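Local coordinates for putative polyketide synthase (Streptomyces coelicolor, PDB 1U0M), which catalyses the iterative condensation of five malonyl-CoA units and the cyclisation of the resulting pentaketide to 1,3,6,8-tetrahydroxynaphthalene, at residues A[108-113]-A[137-142]; A[167-172]-A[202-207]. One frame throughout, in Å; residues are numbered along the deposited sequence.

Interaction 1 (A[108-113]-A[137-142]); sequences VIIYVS and RQIPIA
Val108 and Ile139 make the closest side-chain contact between strands 108-112 and 137-141, and they meet diagonally, because the residue paired with Val108 is Arg137. A chi1 of 59° turns Val108 CG2 anti to its backbone N, and this methyl lies 3.6 Å from Ile139 CD1. Ile139 sets CG1 anti to its carbonyl carbon and extends the chain beyond it, chi2 being anti; the two side chains cross obliquely. Arg137 adds a third neighbour: its CG rests 4.0 Å from Val108 CB, and its chi1 of -16° leaves CG almost eclipsing the backbone N. The chain bends at chi2, and the guanidinium makes a cation-pi contact with Tyr163. Further along the same face, Val112 CG1 stands 4.2 Å from Ile141 CB.

The strand axes differ in direction by only 15°, as expected of parallel neighbours in a beta-alpha-beta unit whose helix, 122-129, covers the face carrying Ile109, Tyr111 and Gln138. The face of Val108, Ile110 and Val112 instead packs on helix 148-162, so this end of the thiolase-fold sheet within the subunit has helices on both sides. Gln138 lies on the first of these faces, and its OE1 accepts a bond from the Thr123 hydroxyl.

The backbone ladder varies in quality. Ile109 N donates to Arg137 O at 2.7 Å, nearly along the C=O axis, and Ile141 N reaches Tyr111 O at 3.0 Å in the carbonyl plane. Between them the bond from Tyr111 N to Ile139 O is weak and bent. At the last pair, Ala142 CB sits 3.2 Å from Ser113 O, whereas the Ser113 hydroxyl is hydrogen-bonded to that of Tyr80. Pro140 and Ala142 pack on Leu144 and Gln143 of the second subunit, respectively.

Interaction 2 (A[167-172]-A[202-207]); sequences NALIVA and AAVVRG
Four backbone hydrogen bonds grip strands 167-172 and 202-206, two in each of the hydrogen-bonded pairs Ala168-Val205 and Ile170-Ala203. The latter is the tighter: Ile170 N donates to Ala203 O at 2.8 Å, nearly along the C=O axis. In the former, Ala168 N approaches Val205 O at 3.3 Å from above the carbonyl plane, away from a lone pair. Packing is tight beside it, with Ala168 CB only 3.3 Å from Val205 CG2, the methyl that chi1 of -71° places between the backbone N and carbonyl carbon. Val205 CG1 faces Ile170 CD1, the two side chains crossing at about a right angle. On the other face Leu169 CD1 meets Val204 CG2 at 3.9 Å.

At the end of the ladder the non-hydrogen-bonded pair Asn167 and Arg206 lies side by side, with Asn167 ND2 3.1 Å from Arg206 CB. An alanine in place of Asn167 would lose the carboxamide that lies along Arg206, and would probably loosen packing at this end. Arg206 sends its guanidinium away, where NH2 bonds to Gly209 O.

Outward, Ala168, Ile170 and Val205 pack on Ala156 of helix 148-162, Leu169 and Val171 pack on Ile92 of helix 73-99, and strand 11-18 flanks Ala203 and Val205.

From the N terminus, after strand 11-18 and helix 73-99, the chain enters strand 108-112, passes through helix 122-129 and closes interaction 1 at 137-142. It then passes the active-site Cys146, so assigned by similarity, and helix 148-162 before entering strand 167-175. Interaction 2 closes a second loop, through helix 187-195, when strand 198-206 comes back antiparallel. The two loops are in series, neither nested nor crossed. Their inner strands are sheet neighbours: Ile110 N lies 2.8 Å from Leu169 O, a probable hydrogen bond. Four adjacent strands thus run from 137-141, outermost within this chain, to 198-206, beside which the earlier strand 11-18 lies in the sheet, with helix 148-162 packing against both contacts.

Interaction 1 (A[108-113]-A[137-142])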
# COMPACT_ATOMS: atom_id res chain seq x y z
N VAL A 108 -14.36 -5.32 -2.01
CA VAL A 108 -12.99 -4.87 -1.78
C VAL A 108 -12.92 -3.54 -1.05
O VAL A 108 -13.62 -2.58 -1.41
CB VAL A 108 -12.23 -4.72 -3.11
CG1 VAL A 108 -12.96 -3.73 -4.00
CG2 VAL A 108 -10.80 -4.26 -2.87
N ILE A 109 -12.09 -3.47 -0.01
CA ILE A 109 -11.89 -2.24 0.73
C ILE A 109 -10.57 -1.64 0.26
O ILE A 109 -9.59 -2.36 0.06
CB ILE A 109 -11.80 -2.46 2.24
CG1 ILE A 109 -13.13 -2.96 2.79
CG2 ILE A 109 -11.40 -1.16 2.92
CD1 ILE A 109 -13.20 -3.04 4.30
N ILE A 110 -10.56 -0.33 0.06
CA ILE A 110 -9.36 0.36 -0.39
C ILE A 110 -9.08 1.45 0.64
O ILE A 110 -9.70 2.52 0.61
CB ILE A 110 -9.59 0.96 -1.77
CG1 ILE A 110 -10.16 -0.12 -2.70
CG2 ILE A 110 -8.27 1.47 -2.34
CD1 ILE A 110 -10.52 0.38 -4.09
N TYR A 111 -8.15 1.16 1.54
CA TYR A 111 -7.80 2.08 2.61
C TYR A 111 -6.53 2.87 2.32
O TYR A 111 -5.45 2.29 2.21
CB TYR A 111 -7.63 1.30 3.91
CG TYR A 111 -7.52 2.15 5.16
CD1 TYR A 111 -8.65 2.49 5.91
CD2 TYR A 111 -6.28 2.61 5.61
CE1 TYR A 111 -8.55 3.26 7.06
CE2 TYR A 111 -6.17 3.38 6.76
CZ TYR A 111 -7.31 3.70 7.48
OH TYR A 111 -7.19 4.44 8.64
N VAL A 112 -6.66 4.19 2.19
CA VAL A 112 -5.48 5.02 1.93
C VAL A 112 -5.16 6.02 3.04
O VAL A 112 -6.03 6.74 3.54
CB VAL A 112 -5.61 5.78 0.60
CG1 VAL A 112 -5.77 4.78 -0.53
CG2 VAL A 112 -6.78 6.74 0.64
N SER A 113 -3.90 6.03 3.43
CA SER A 113 -3.41 6.91 4.48
C SER A 113 -1.90 6.94 4.46
O SER A 113 -1.25 5.90 4.34
CB SER A 113 -3.88 6.42 5.84
OG SER A 113 -3.18 7.12 6.86
N ARG A 137 -11.71 -8.20 0.14
CA ARG A 137 -10.30 -8.04 -0.16
C ARG A 137 -9.84 -6.71 0.41
O ARG A 137 -10.57 -5.72 0.36
CB ARG A 137 -10.05 -8.03 -1.67
CG ARG A 137 -11.17 -8.55 -2.53
CD ARG A 137 -11.48 -10.01 -2.28
NE ARG A 137 -12.58 -10.43 -3.16
CZ ARG A 137 -12.51 -10.42 -4.49
NH1 ARG A 137 -11.40 -10.01 -5.09
NH2 ARG A 137 -13.55 -10.79 -5.21
N GLN A 138 -8.64 -6.70 0.97
CA GLN A 138 -8.07 -5.49 1.55
C GLN A 138 -7.01 -4.93 0.60
O GLN A 138 -6.17 -5.68 0.09
CB GLN A 138 -7.44 -5.80 2.90
CG GLN A 138 -8.35 -6.56 3.85
CD GLN A 138 -7.58 -7.42 4.82
OE1 GLN A 138 -7.04 -6.93 5.81
NE2 GLN A 138 -7.52 -8.71 4.53
N ILE A 139 -7.06 -3.63 0.34
CA ILE A 139 -6.07 -3.01 -0.52
C ILE A 139 -5.58 -1.73 0.15
O ILE A 139 -6.07 -0.64 -0.14
CB ILE A 139 -6.62 -2.68 -1.92
CG1 ILE A 139 -7.05 -3.96 -2.62
CG2 ILE A 139 -5.54 -2.01 -2.76
CD1 ILE A 139 -7.45 -3.77 -4.07
N PRO A 140 -4.63 -1.88 1.09
CA PRO A 140 -4.08 -0.73 1.80
C PRO A 140 -2.91 -0.10 1.05
O PRO A 140 -1.97 -0.77 0.67
CB PRO A 140 -3.66 -1.34 3.13
CG PRO A 140 -3.19 -2.69 2.72
CD PRO A 140 -4.24 -3.14 1.74
N ILE A 141 -2.99 1.21 0.82
CA ILE A 141 -1.92 1.91 0.14
C ILE A 141 -1.49 3.11 0.99
O ILE A 141 -2.24 4.07 1.16
CB ILE A 141 -2.35 2.41 -1.24
CG1 ILE A 141 -2.88 1.23 -2.06
CG2 ILE A 141 -1.17 3.07 -1.94
CD1 ILE A 141 -3.31 1.59 -3.46
N ALA A 142 -0.27 3.05 1.53
CA ALA A 142 0.22 4.13 2.37
C ALA A 142 1.27 5.00 1.69
O ALA A 142 1.64 6.03 2.23
CB ALA A 142 0.78 3.56 3.66

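Interaction 2 (A[167-172]-A[202-207])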
# COMPACT_ATOMS: atom_id res chain seq x y z
N ASN A 167 -18.86 -4.14 -5.76
CA ASN A 167 -18.93 -2.85 -5.07
C ASN A 167 -17.68 -2.66 -4.22
O ASN A 167 -17.35 -3.50 -3.38
CB ASN A 167 -20.15 -2.81 -4.15
CG ASN A 167 -21.44 -2.59 -4.90
OD1 ASN A 167 -22.51 -2.56 -4.29
ND2 ASN A 167 -21.35 -2.42 -6.21
N ALA A 168 -16.99 -1.54 -4.43
CA ALA A 168 -15.78 -1.25 -3.68
C ALA A 168 -15.99 -0.12 -2.68
O ALA A 168 -16.78 0.78 -2.90
CB ALA A 168 -14.64 -0.90 -4.63
N LEU A 169 -15.29 -0.20 -1.55
CA LEU A 169 -15.38 0.83 -0.53
C LEU A 169 -14.06 1.57 -0.41
O LEU A 169 -13.04 0.99 -0.06
CB LEU A 169 -15.73 0.22 0.83
CG LEU A 169 -15.76 1.25 1.97
CD1 LEU A 169 -16.83 2.31 1.70
CD2 LEU A 169 -16.03 0.55 3.30
N ILE A 170 -14.09 2.87 -0.71
CA ILE A 170 -12.90 3.69 -0.63
C ILE A 170 -12.90 4.46 0.68
O ILE A 170 -13.84 5.20 0.97
CB ILE A 170 -12.84 4.70 -1.76
CG1 ILE A 170 -12.83 3.96 -3.10
CG2 ILE A 170 -11.60 5.56 -1.61
CD1 ILE A 170 -12.80 4.88 -4.28
N VAL A 171 -11.84 4.28 1.47
CA VAL A 171 -11.72 4.99 2.74
C VAL A 171 -10.41 5.75 2.78
O VAL A 171 -9.35 5.18 2.56
CB VAL A 171 -11.73 4.04 3.94
CG1 VAL A 171 -11.55 4.84 5.22
CG2 VAL A 171 -13.03 3.27 3.98
N ALA A 172 -10.50 7.05 3.04
CA ALA A 172 -9.33 7.90 3.14
C ALA A 172 -9.26 8.42 4.58
O ALA A 172 -10.21 9.03 5.07
CB ALA A 172 -9.45 9.05 2.15
N ALA A 202 -14.92 8.56 2.92
CA ALA A 202 -15.33 7.20 2.56
C ALA A 202 -16.38 7.29 1.46
O ALA A 202 -17.39 7.98 1.61
CB ALA A 202 -15.90 6.48 3.78
N ALA A 203 -16.14 6.60 0.36
CA ALA A 203 -17.07 6.63 -0.76
C ALA A 203 -17.20 5.25 -1.37
O ALA A 203 -16.22 4.50 -1.46
CB ALA A 203 -16.60 7.62 -1.80
N VAL A 204 -18.40 4.92 -1.80
CA VAL A 204 -18.63 3.63 -2.41
C VAL A 204 -18.67 3.77 -3.91
O VAL A 204 -19.06 4.82 -4.44
CB VAL A 204 -19.96 3.03 -1.93
CG1 VAL A 204 -20.07 1.59 -2.42
CG2 VAL A 204 -20.04 3.10 -0.42
N VAL A 205 -18.24 2.73 -4.61
CA VAL A 205 -18.26 2.74 -6.06
C VAL A 205 -18.95 1.46 -6.51
O VAL A 205 -18.31 0.43 -6.72
CB VAL A 205 -16.85 2.81 -6.66
CG1 VAL A 205 -16.26 4.19 -6.42
CG2 VAL A 205 -15.98 1.74 -6.04
N ARG A 206 -20.27 1.53 -6.63
CA ARG A 206 -21.06 0.39 -7.05
C ARG A 206 -21.07 0.34 -8.58
O ARG A 206 -21.40 1.32 -9.23
CB ARG A 206 -22.48 0.50 -6.50
CG ARG A 206 -23.27 1.69 -7.02
CD ARG A 206 -24.49 1.99 -6.16
NE ARG A 206 -25.74 1.98 -6.93
CZ ARG A 206 -26.85 2.63 -6.58
NH1 ARG A 206 -26.87 3.35 -5.47
NH2 ARG A 206 -27.93 2.56 -7.34
N GLY A 207 -20.68 -0.80 -9.12
CA GLY A 207 -20.66 -0.97 -10.56
C GLY A 207 -22.05 -1.36 -11.02
O GLY A 207 -22.42 -1.13 -12.17